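Local coordinates for uncharacterized protein VP1736 (Vibrio parahaemolyticus, PDB 3LXQ), which is of unknown function but belongs to the sulfatase family of the alkaline phosphatase clan, with an alpha/beta fold built round a mixed sheet, at residues V153-T164 and D187-N196; T247-P257 and H268-S278. All blocks are in the same frame, centred on the assembly; numbering follows the deposited sequence.

Contact 1 (V153-T164 and D187-N196); sequences VKLSKSQTGFFT and DNMKTFFFGN
In the alpha/beta fold of this sulfatase-family protein, the C-terminal end of helix 189-195 is bound to the loop 153-164 through Asn196, the residue that follows the helix. Its carboxamide bridges two points of that loop: ND2 donates to Ser158 O at 3.0 Å, and OD1 accepts from Phe162 N at 2.8 Å in a bent bond (N-H...O 147°), with the donor tilted out of the carbonyl plane. The same ND2 also gives a hydrogen bond to Phe192 O, in the carbonyl plane on a lone pair, so three bonds fix the rotation of the amide. Asn196 O in turn accepts from Thr164 OG1 at 2.7 Å, a hydroxyl that also caps Asp167 N at the start of helix 165-171.

Phe192, its CG anti to the backbone N (chi1 -180°), lays one ring face under Val153 CA, 4.0 Å from the centroid in a CH-pi contact, while Ser158 O lies at the ring edge. At the other end of the contact, the extended Lys154 chain brings NZ into a 2.8 Å salt bridge with Asp187 OD1, met from above the carboxylate plane. The arrangement is that of a helix C-terminus tied by an asparagine side chain to the backbone of a neighbouring loop.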
loop_
_atom_site.group_PDB
_atom_site.type_symbol
_atom_site.label_atom_id
_atom_site.label_comp_id
_atom_site.label_asym_id
_atom_site.label_seq_id
_atom_site.Cartn_x
_atom_site.Cartn_y
_atom_site.Cartn_z
ATOM N N VAL A 153 -9.616 -2.564 8.554
ATOM C CA VAL A 153 -10.799 -2.273 7.722
ATOM C C VAL A 153 -11.982 -3.105 8.218
ATOM O O VAL A 153 -13.144 -2.687 8.106
ATOM C CB VAL A 153 -10.550 -2.565 6.224
ATOM C CG1 VAL A 153 -11.796 -2.242 5.383
ATOM C CG2 VAL A 153 -9.325 -1.800 5.717
ATOM N N LYS A 154 -11.668 -4.266 8.794
ATOM C CA LYS A 154 -12.681 -5.217 9.253
ATOM C C LYS A 154 -12.765 -5.359 10.775
ATOM O O LYS A 154 -13.529 -6.183 11.275
ATOM C CB LYS A 154 -12.452 -6.597 8.611
ATOM C CG LYS A 154 -12.746 -6.629 7.131
ATOM C CD LYS A 154 -12.533 -8.001 6.533
ATOM C CE LYS A 154 -13.163 -8.061 5.156
ATOM N NZ LYS A 154 -12.834 -9.328 4.448
ATOM N N LEU A 155 -11.997 -4.568 11.519
ATOM C CA LEU A 155 -12.041 -4.697 12.974
ATOM C C LEU A 155 -12.997 -3.665 13.565
ATOM O O LEU A 155 -13.122 -2.568 13.036
ATOM C CB LEU A 155 -10.637 -4.621 13.578
ATOM C CG LEU A 155 -9.681 -5.742 13.154
ATOM C CD1 LEU A 155 -8.321 -5.536 13.783
ATOM C CD2 LEU A 155 -10.219 -7.133 13.515
ATOM N N SER A 156 -13.680 -4.031 14.643
ATOM C CA SER A 156 -14.770 -3.217 15.182
ATOM C C SER A 156 -14.327 -1.902 15.844
ATOM O O SER A 156 -15.013 -0.876 15.718
ATOM C CB SER A 156 -15.644 -4.044 16.132
ATOM O OG SER A 156 -14.884 -4.529 17.224
ATOM N N LYS A 157 -13.186 -1.926 16.533
ATOM C CA LYS A 157 -12.661 -0.723 17.191
ATOM C C LYS A 157 -12.133 0.334 16.214
ATOM O O LYS A 157 -12.092 1.518 16.544
ATOM C CB LYS A 157 -11.586 -1.085 18.220
ATOM C CG LYS A 157 -12.126 -1.856 19.427
ATOM C CD LYS A 157 -11.010 -2.333 20.349
ATOM C CE LYS A 157 -10.576 -1.257 21.335
ATOM N NZ LYS A 157 -9.430 -1.742 22.156
ATOM N N SER A 158 -11.735 -0.097 15.017
ATOM C CA SER A 158 -11.171 0.813 14.011
ATOM C C SER A 158 -12.193 1.408 13.034
ATOM O O SER A 158 -11.812 2.005 12.015
ATOM C CB SER A 158 -10.051 0.116 13.245
ATOM O OG SER A 158 -10.213 -1.295 13.232
ATOM N N GLN A 159 -13.485 1.255 13.346
ATOM C CA GLN A 159 -14.546 1.679 12.425
ATOM C C GLN A 159 -14.805 3.186 12.462
ATOM O O GLN A 159 -15.409 3.752 11.541
ATOM C CB GLN A 159 -15.837 0.886 12.664
ATOM C CG GLN A 159 -15.706 -0.601 12.343
ATOM C CD GLN A 159 -15.091 -0.854 10.970
ATOM O OE1 GLN A 159 -13.968 -1.354 10.858
ATOM N NE2 GLN A 159 -15.824 -0.497 9.919
ATOM N N THR A 160 -14.329 3.830 13.521
ATOM C CA THR A 160 -14.511 5.265 13.707
ATOM C C THR A 160 -13.314 5.851 14.443
ATOM O O THR A 160 -12.756 5.216 15.341
ATOM C CB THR A 160 -15.830 5.578 14.469
ATOM O OG1 THR A 160 -15.956 6.990 14.674
ATOM C CG2 THR A 160 -15.875 4.862 15.822
ATOM N N GLY A 161 -12.929 7.064 14.054
ATOM C CA GLY A 161 -11.808 7.759 14.675
ATOM C C GLY A 161 -10.472 7.020 14.716
ATOM O O GLY A 161 -9.657 7.265 15.596
ATOM N N PHE A 162 -10.241 6.108 13.779
ATOM C CA PHE A 162 -8.920 5.490 13.633
ATOM C C PHE A 162 -8.086 6.438 12.778
ATOM O O PHE A 162 -8.634 7.194 11.966
ATOM C CB PHE A 162 -9.049 4.119 12.969
ATOM C CG PHE A 162 -7.837 3.218 13.134
ATOM C CD1 PHE A 162 -7.614 2.534 14.326
ATOM C CD2 PHE A 162 -6.955 3.012 12.069
ATOM C CE1 PHE A 162 -6.528 1.691 14.470
ATOM C CE2 PHE A 162 -5.849 2.186 12.205
ATOM C CZ PHE A 162 -5.634 1.508 13.406
ATOM N N PHE A 163 -6.767 6.426 12.952
ATOM C CA PHE A 163 -5.947 7.278 12.114
ATOM C C PHE A 163 -5.938 6.846 10.646
ATOM O O PHE A 163 -5.653 5.683 10.330
ATOM C CB PHE A 163 -4.501 7.437 12.621
ATOM C CG PHE A 163 -3.654 8.223 11.665
ATOM C CD1 PHE A 163 -3.654 9.612 11.696
ATOM C CD2 PHE A 163 -2.975 7.581 10.641
ATOM C CE1 PHE A 163 -2.916 10.340 10.764
ATOM C CE2 PHE A 163 -2.247 8.309 9.704
ATOM C CZ PHE A 163 -2.203 9.666 9.770
ATOM N N THR A 164 -6.275 7.791 9.766
ATOM C CA THR A 164 -6.115 7.632 8.311
ATOM C C THR A 164 -5.583 8.949 7.716
ATOM O O THR A 164 -5.865 10.027 8.250
ATOM C CB THR A 164 -7.451 7.274 7.576
ATOM O OG1 THR A 164 -8.354 8.390 7.633
ATOM C CG2 THR A 164 -8.120 6.039 8.174
ATOM N N ASP A 187 -16.020 -6.234 1.469
ATOM C CA ASP A 187 -14.904 -6.196 2.432
ATOM C C ASP A 187 -15.027 -5.060 3.463
ATOM O O ASP A 187 -14.020 -4.597 4.011
ATOM C CB ASP A 187 -13.553 -6.078 1.711
ATOM C CG ASP A 187 -12.943 -7.427 1.347
ATOM O OD1 ASP A 187 -13.364 -8.480 1.885
ATOM O OD2 ASP A 187 -12.014 -7.427 0.512
ATOM N N ASN A 188 -16.248 -4.592 3.709
ATOM C CA ASN A 188 -16.492 -3.561 4.727
ATOM C C ASN A 188 -15.845 -2.187 4.414
ATOM O O ASN A 188 -15.733 -1.325 5.289
ATOM C CB ASN A 188 -16.031 -4.091 6.099
ATOM C CG ASN A 188 -16.627 -3.325 7.258
ATOM O OD1 ASN A 188 -15.928 -2.991 8.213
ATOM N ND2 ASN A 188 -17.922 -3.028 7.173
HETATM N N MSE A 189 -15.431 -1.983 3.166
HETATM C CA MSE A 189 -14.684 -0.776 2.799
HETATM C C MSE A 189 -15.476 0.510 3.030
HETATM O O MSE A 189 -15.003 1.406 3.734
HETATM C CB MSE A 189 -14.186 -0.854 1.361
HETATM C CG MSE A 189 -13.172 -1.958 1.145
HETATM SE SE MSE A 189 -12.600 -2.091 -0.708
HETATM C CE MSE A 189 -14.364 -2.265 -1.562
ATOM N N LYS A 190 -16.683 0.583 2.470
ATOM C CA LYS A 190 -17.503 1.794 2.558
ATOM C C LYS A 190 -17.674 2.272 3.995
ATOM O O LYS A 190 -17.572 3.461 4.270
ATOM C CB LYS A 190 -18.887 1.578 1.932
ATOM C CG LYS A 190 -19.625 2.877 1.657
ATOM C CD LYS A 190 -21.100 2.756 1.884
ATOM C CE LYS A 190 -21.856 3.085 0.617
ATOM N NZ LYS A 190 -21.690 1.973 -0.370
ATOM N N THR A 191 -17.951 1.334 4.894
ATOM C CA THR A 191 -18.165 1.631 6.306
ATOM C C THR A 191 -16.881 2.126 6.964
ATOM O O THR A 191 -16.886 3.127 7.672
ATOM C CB THR A 191 -18.747 0.401 7.057
ATOM O OG1 THR A 191 -20.018 0.064 6.484
ATOM C CG2 THR A 191 -18.943 0.687 8.547
ATOM N N PHE A 192 -15.776 1.436 6.715
ATOM C CA PHE A 192 -14.490 1.902 7.217
ATOM C C PHE A 192 -14.097 3.262 6.644
ATOM O O PHE A 192 -13.534 4.086 7.359
ATOM C CB PHE A 192 -13.391 0.891 6.925
ATOM C CG PHE A 192 -12.030 1.312 7.420
ATOM C CD1 PHE A 192 -11.694 1.191 8.765
ATOM C CD2 PHE A 192 -11.075 1.808 6.535
ATOM C CE1 PHE A 192 -10.426 1.546 9.220
ATOM C CE2 PHE A 192 -9.800 2.159 6.991
ATOM C CZ PHE A 192 -9.480 2.035 8.337
ATOM N N PHE A 193 -14.363 3.485 5.360
ATOM C CA PHE A 193 -13.914 4.717 4.721
ATOM C C PHE A 193 -14.764 5.890 5.208
ATOM O O PHE A 193 -14.220 6.926 5.581
ATOM C CB PHE A 193 -13.936 4.614 3.187
ATOM C CG PHE A 193 -12.869 3.707 2.595
ATOM C CD1 PHE A 193 -11.649 3.495 3.237
ATOM C CD2 PHE A 193 -13.076 3.114 1.357
ATOM C CE1 PHE A 193 -10.664 2.675 2.668
ATOM C CE2 PHE A 193 -12.108 2.306 0.785
ATOM C CZ PHE A 193 -10.892 2.090 1.444
ATOM N N PHE A 194 -16.086 5.702 5.234
ATOM C CA PHE A 194 -17.043 6.714 5.720
ATOM C C PHE A 194 -16.862 7.064 7.191
ATOM O O PHE A 194 -17.021 8.222 7.580
ATOM C CB PHE A 194 -18.499 6.263 5.483
ATOM C CG PHE A 194 -19.135 6.840 4.246
ATOM C CD1 PHE A 194 -18.405 7.627 3.357
ATOM C CD2 PHE A 194 -20.472 6.565 3.958
ATOM C CE1 PHE A 194 -18.994 8.155 2.211
ATOM C CE2 PHE A 194 -21.085 7.085 2.808
ATOM C CZ PHE A 194 -20.345 7.885 1.930
ATOM N N GLY A 195 -16.554 6.061 8.006
ATOM C CA GLY A 195 -16.278 6.278 9.422
ATOM C C GLY A 195 -14.930 6.941 9.689
ATOM O O GLY A 195 -14.686 7.434 10.799
ATOM N N ASN A 196 -14.060 6.982 8.678
ATOM C CA ASN A 196 -12.692 7.458 8.881
ATOM C C ASN A 196 -12.158 8.485 7.863
ATOM O O ASN A 196 -11.055 8.326 7.336
ATOM C CB ASN A 196 -11.728 6.265 8.990
ATOM C CG ASN A 196 -11.954 5.436 10.242
ATOM O OD1 ASN A 196 -11.692 5.883 11.352
ATOM N ND2 ASN A 196 -12.427 4.205 10.059
#

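Contact 2 (T247-P257 and H268-S278); sequences TSSNHSPYEYP and HMTRNNAVKYS
His268 opens the segment that leads into helix 271-289, which packs against the loop following strand 241-246 in the alpha/beta fold, and it meets Tyr256 in an offset stack. The ring centroids are 3.9 Å apart with planes at 22°, and the two side chains arrive from opposite directions, although the placement of His268 is less sure here.

Met269, a selenomethionine, lies along the backbone of the loop, its CG 3.3 Å from Tyr254 O, a buried carbonyl oxygen that has no polar partner in the model. Thr270 is the N-cap of the helix: its OG1 accepts from Asn273 N at 3.1 Å. Its carbonyl carbon lies over one face of the Tyr254 ring, and Ser252 CA covers the opposite face.

Arg271 continues along the first of these faces, with CB in an off-centre CH-pi contact 4.2 Å from the Tyr254 centroid. Its chain then bends at chi3 (-81°), bringing the guanidinium round to the phenol end of the ring, with the two planes nearly perpendicular at 82°. There Arg271 NH2 donates to water 2, at 3.1 Å, and this water donates to Asn250 O. Asn273 brings CB close to the Tyr256 hydroxyl, while its OD1 is held by Tyr264 N and Asp265 N. Ala274 places CB against Tyr254 CD1 at 3.9 Å, and Val275 sets CG2 beside the Asn250 amide, whose ND2 donates to Glu94 O.

Tyr277 completes an aromatic cluster with Tyr256 and His268. Its ring is slid well past that of Tyr256, so Tyr256 CB sits over its face, and Tyr277 OH hydrogen-bonds to Ser219 OG and Glu221 N. Ser278 OG ends the segment with a weak 3.3 Å bond to water 1, which also binds Thr247 OG1, itself hydrogen-bonded to Glu94 N.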
loop_
_atom_site.group_PDB
_atom_site.type_symbol
_atom_site.label_atom_id
_atom_site.label_comp_id
_atom_site.label_asym_id
_atom_site.label_seq_id
_atom_site.Cartn_x
_atom_site.Cartn_y
_atom_site.Cartn_z
ATOM N N THR A 247 -8.631 -0.980 -8.426
ATOM C CA THR A 247 -9.024 -1.849 -9.549
ATOM C C THR A 247 -9.794 -3.086 -9.080
ATOM O O THR A 247 -9.684 -3.474 -7.914
ATOM C CB THR A 247 -7.816 -2.280 -10.451
ATOM O OG1 THR A 247 -6.915 -3.135 -9.726
ATOM C CG2 THR A 247 -7.075 -1.055 -10.994
ATOM N N SER A 248 -10.548 -3.685 -10.013
ATOM C CA SER A 248 -11.450 -4.828 -9.767
ATOM C C SER A 248 -11.417 -5.908 -10.849
ATOM O O SER A 248 -11.832 -7.049 -10.596
ATOM C CB SER A 248 -12.901 -4.348 -9.677
ATOM O OG SER A 248 -13.146 -3.724 -8.432
ATOM N N SER A 249 -10.961 -5.571 -12.054
ATOM C CA SER A 249 -11.016 -6.555 -13.156
ATOM C C SER A 249 -10.277 -7.846 -12.855
ATOM O O SER A 249 -10.751 -8.924 -13.202
ATOM C CB SER A 249 -10.507 -5.982 -14.486
ATOM O OG SER A 249 -11.445 -5.086 -15.032
ATOM N N ASN A 250 -9.106 -7.722 -12.237
ATOM C CA ASN A 250 -8.278 -8.875 -11.912
ATOM C C ASN A 250 -8.801 -9.686 -10.716
ATOM O O ASN A 250 -8.209 -9.673 -9.628
ATOM C CB ASN A 250 -6.827 -8.427 -11.707
ATOM C CG ASN A 250 -5.879 -9.584 -11.553
ATOM O OD1 ASN A 250 -6.166 -10.696 -11.984
ATOM N ND2 ASN A 250 -4.744 -9.335 -10.918
ATOM N N HIS A 251 -9.927 -10.370 -10.938
ATOM C CA HIS A 251 -10.540 -11.315 -10.004
ATOM C C HIS A 251 -11.139 -12.431 -10.837
ATOM O O HIS A 251 -11.703 -12.169 -11.908
ATOM C CB HIS A 251 -11.741 -10.704 -9.288
ATOM C CG HIS A 251 -11.414 -9.877 -8.089
ATOM N ND1 HIS A 251 -11.383 -8.499 -8.131
ATOM C CD2 HIS A 251 -11.161 -10.226 -6.806
ATOM C CE1 HIS A 251 -11.097 -8.034 -6.926
ATOM N NE2 HIS A 251 -10.954 -9.061 -6.105
ATOM N N SER A 252 -11.050 -13.660 -10.338
ATOM C CA SER A 252 -11.738 -14.798 -10.951
ATOM C C SER A 252 -13.225 -14.459 -10.993
ATOM O O SER A 252 -13.766 -13.940 -10.004
ATOM C CB SER A 252 -11.507 -16.072 -10.132
ATOM O OG SER A 252 -12.265 -17.155 -10.649
ATOM N N PRO A 253 -13.902 -14.761 -12.113
ATOM C CA PRO A 253 -13.473 -15.570 -13.267
ATOM C C PRO A 253 -12.738 -14.833 -14.399
ATOM O O PRO A 253 -12.510 -15.430 -15.446
ATOM C CB PRO A 253 -14.793 -16.121 -13.787
ATOM C CG PRO A 253 -15.764 -15.004 -13.518
ATOM C CD PRO A 253 -15.296 -14.301 -12.265
ATOM N N TYR A 254 -12.371 -13.565 -14.183
ATOM C CA TYR A 254 -11.490 -12.786 -15.092
ATOM C C TYR A 254 -12.187 -12.250 -16.352
ATOM O O TYR A 254 -11.677 -12.374 -17.473
ATOM C CB TYR A 254 -10.196 -13.548 -15.445
ATOM C CG TYR A 254 -9.465 -14.092 -14.242
ATOM C CD1 TYR A 254 -8.811 -13.239 -13.353
ATOM C CD2 TYR A 254 -9.430 -15.464 -13.987
ATOM C CE1 TYR A 254 -8.148 -13.735 -12.245
ATOM C CE2 TYR A 254 -8.772 -15.968 -12.875
ATOM C CZ TYR A 254 -8.133 -15.093 -12.011
ATOM O OH TYR A 254 -7.473 -15.581 -10.906
ATOM N N GLU A 255 -13.355 -11.648 -16.149
ATOM C CA GLU A 255 -14.121 -11.037 -17.233
ATOM C C GLU A 255 -13.488 -9.700 -17.566
ATOM O O GLU A 255 -13.202 -8.913 -16.656
ATOM C CB GLU A 255 -15.579 -10.802 -16.815
ATOM C CG GLU A 255 -16.361 -12.030 -16.354
ATOM C CD GLU A 255 -17.552 -11.656 -15.477
ATOM O OE1 GLU A 255 -18.694 -11.605 -15.992
ATOM O OE2 GLU A 255 -17.356 -11.403 -14.273
ATOM N N TYR A 256 -13.273 -9.460 -18.863
ATOM C CA TYR A 256 -12.772 -8.192 -19.396
ATOM C C TYR A 256 -13.074 -8.132 -20.912
ATOM O O TYR A 256 -13.177 -9.184 -21.565
ATOM C CB TYR A 256 -11.255 -8.021 -19.132
ATOM C CG TYR A 256 -10.406 -8.986 -19.912
ATOM C CD1 TYR A 256 -9.890 -8.632 -21.161
ATOM C CD2 TYR A 256 -10.148 -10.272 -19.427
ATOM C CE1 TYR A 256 -9.131 -9.521 -21.909
ATOM C CE2 TYR A 256 -9.381 -11.176 -20.167
ATOM C CZ TYR A 256 -8.877 -10.787 -21.413
ATOM O OH TYR A 256 -8.130 -11.665 -22.173
ATOM N N PRO A 257 -13.207 -6.909 -21.473
ATOM C CA PRO A 257 -13.435 -6.688 -22.914
ATOM C C PRO A 257 -12.489 -7.453 -23.862
ATOM O O PRO A 257 -11.322 -7.688 -23.531
ATOM C CB PRO A 257 -13.211 -5.183 -23.064
ATOM C CG PRO A 257 -13.623 -4.615 -21.761
ATOM C CD PRO A 257 -13.293 -5.645 -20.711
ATOM N N HIS A 268 -9.268 -16.635 -23.207
ATOM C CA HIS A 268 -9.535 -15.211 -22.953
ATOM C C HIS A 268 -9.592 -14.848 -21.458
ATOM O O HIS A 268 -9.067 -13.813 -21.054
ATOM C CB HIS A 268 -10.821 -14.762 -23.656
ATOM C CG HIS A 268 -11.227 -13.352 -23.342
ATOM N ND1 HIS A 268 -12.155 -13.044 -22.372
ATOM C CD2 HIS A 268 -10.832 -12.169 -23.869
ATOM C CE1 HIS A 268 -12.313 -11.733 -22.314
ATOM N NE2 HIS A 268 -11.528 -11.179 -23.218
HETATM N N MSE A 269 -10.229 -15.693 -20.651
HETATM C CA MSE A 269 -10.447 -15.399 -19.237
HETATM C C MSE A 269 -9.413 -16.099 -18.364
HETATM O O MSE A 269 -9.665 -17.191 -17.847
HETATM C CB MSE A 269 -11.872 -15.788 -18.810
HETATM C CG MSE A 269 -12.956 -14.845 -19.317
HETATM SE SE MSE A 269 -14.784 -15.350 -18.837
HETATM C CE MSE A 269 -15.732 -13.989 -19.883
ATOM N N THR A 270 -8.245 -15.468 -18.223
ATOM C CA THR A 270 -7.178 -15.935 -17.325
ATOM C C THR A 270 -6.670 -14.785 -16.459
ATOM O O THR A 270 -6.949 -13.612 -16.743
ATOM C CB THR A 270 -5.945 -16.498 -18.079
ATOM O OG1 THR A 270 -5.208 -15.416 -18.661
ATOM C CG2 THR A 270 -6.346 -17.523 -19.157
ATOM N N ARG A 271 -5.909 -15.128 -15.422
ATOM C CA ARG A 271 -5.281 -14.125 -14.574
ATOM C C ARG A 271 -4.280 -13.291 -15.365
ATOM O O ARG A 271 -4.345 -12.061 -15.338
ATOM C CB ARG A 271 -4.616 -14.749 -13.336
ATOM C CG ARG A 271 -4.112 -13.689 -12.365
ATOM C CD ARG A 271 -3.741 -14.242 -11.004
ATOM N NE ARG A 271 -4.871 -14.445 -10.099
ATOM C CZ ARG A 271 -5.518 -13.478 -9.442
ATOM N NH1 ARG A 271 -5.205 -12.205 -9.617
ATOM N NH2 ARG A 271 -6.514 -13.785 -8.627
ATOM N N ASN A 272 -3.377 -13.958 -16.082
ATOM C CA ASN A 272 -2.364 -13.250 -16.872
ATOM C C ASN A 272 -2.986 -12.193 -17.767
ATOM O O ASN A 272 -2.552 -11.037 -17.765
ATOM C CB ASN A 272 -1.517 -14.214 -17.705
ATOM C CG ASN A 272 -0.638 -15.134 -16.857
ATOM O OD1 ASN A 272 -0.230 -16.206 -17.317
ATOM N ND2 ASN A 272 -0.345 -14.729 -15.629
ATOM N N ASN A 273 -4.021 -12.588 -18.507
ATOM C CA ASN A 273 -4.700 -11.690 -19.443
ATOM C C ASN A 273 -5.435 -10.545 -18.750
ATOM O O ASN A 273 -5.410 -9.409 -19.230
ATOM C CB ASN A 273 -5.663 -12.471 -20.346
ATOM C CG ASN A 273 -4.946 -13.374 -21.335
ATOM O OD1 ASN A 273 -3.853 -13.064 -21.804
ATOM N ND2 ASN A 273 -5.575 -14.492 -21.673
ATOM N N ALA A 274 -6.082 -10.846 -17.622
ATOM C CA ALA A 274 -6.728 -9.811 -16.801
ATOM C C ALA A 274 -5.723 -8.767 -16.299
ATOM O O ALA A 274 -6.020 -7.561 -16.302
ATOM C CB ALA A 274 -7.488 -10.432 -15.649
ATOM N N VAL A 275 -4.544 -9.229 -15.874
ATOM C CA VAL A 275 -3.444 -8.318 -15.532
ATOM C C VAL A 275 -3.073 -7.470 -16.758
ATOM O O VAL A 275 -3.018 -6.240 -16.674
ATOM C CB VAL A 275 -2.203 -9.071 -14.972
ATOM C CG1 VAL A 275 -0.973 -8.149 -14.902
ATOM C CG2 VAL A 275 -2.503 -9.671 -13.591
ATOM N N LYS A 276 -2.850 -8.129 -17.895
ATOM C CA LYS A 276 -2.501 -7.413 -19.119
ATOM C C LYS A 276 -3.606 -6.445 -19.546
ATOM O O LYS A 276 -3.304 -5.338 -19.996
ATOM C CB LYS A 276 -2.136 -8.369 -20.258
ATOM C CG LYS A 276 -1.495 -7.665 -21.460
ATOM C CD LYS A 276 -0.836 -8.638 -22.419
ATOM C CE LYS A 276 0.034 -7.885 -23.422
ATOM N NZ LYS A 276 0.437 -8.734 -24.579
ATOM N N TYR A 277 -4.872 -6.853 -19.391
ATOM C CA TYR A 277 -5.988 -5.924 -19.582
ATOM C C TYR A 277 -5.875 -4.716 -18.647
ATOM O O TYR A 277 -5.962 -3.572 -19.101
ATOM C CB TYR A 277 -7.381 -6.577 -19.431
ATOM C CG TYR A 277 -8.450 -5.506 -19.388
ATOM C CD1 TYR A 277 -8.861 -4.869 -20.554
ATOM C CD2 TYR A 277 -8.969 -5.054 -18.174
ATOM C CE1 TYR A 277 -9.794 -3.847 -20.519
ATOM C CE2 TYR A 277 -9.906 -4.030 -18.127
ATOM C CZ TYR A 277 -10.312 -3.430 -19.306
ATOM O OH TYR A 277 -11.250 -2.423 -19.276
ATOM N N SER A 278 -5.691 -4.976 -17.351
ATOM C CA SER A 278 -5.548 -3.907 -16.358
ATOM C C SER A 278 -4.400 -2.949 -16.682
ATOM O O SER A 278 -4.527 -1.741 -16.479
ATOM C CB SER A 278 -5.369 -4.476 -14.957
ATOM O OG SER A 278 -5.332 -3.429 -14.000
HETATM O O HOH W 1 -5.424 -5.036 -11.105
HETATM O O HOH W 2 -7.627 -11.073 -7.483
#

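Overall arrangement
Contacts 1 and 2 follow one another along the chain, the first closing before the second opens, and both lie in the region that matches the sulfatase family. Their centres are about 28 Å apart and their nearest atoms about 7 Å, so they do not touch. Each joins a helix to a loop in the same alpha/beta unit: strand 175-180 precedes helix 189-195 and strand 241-246 precedes the loop of contact 2, and these two strands run parallel as partners in the mixed sheet. The centre of contact 1 lies about 16 Å, and that of contact 2 about 21 Å, from the centre of the chain. Contact 1 relies more on bonds to backbone atoms, contact 2 on aromatic faces.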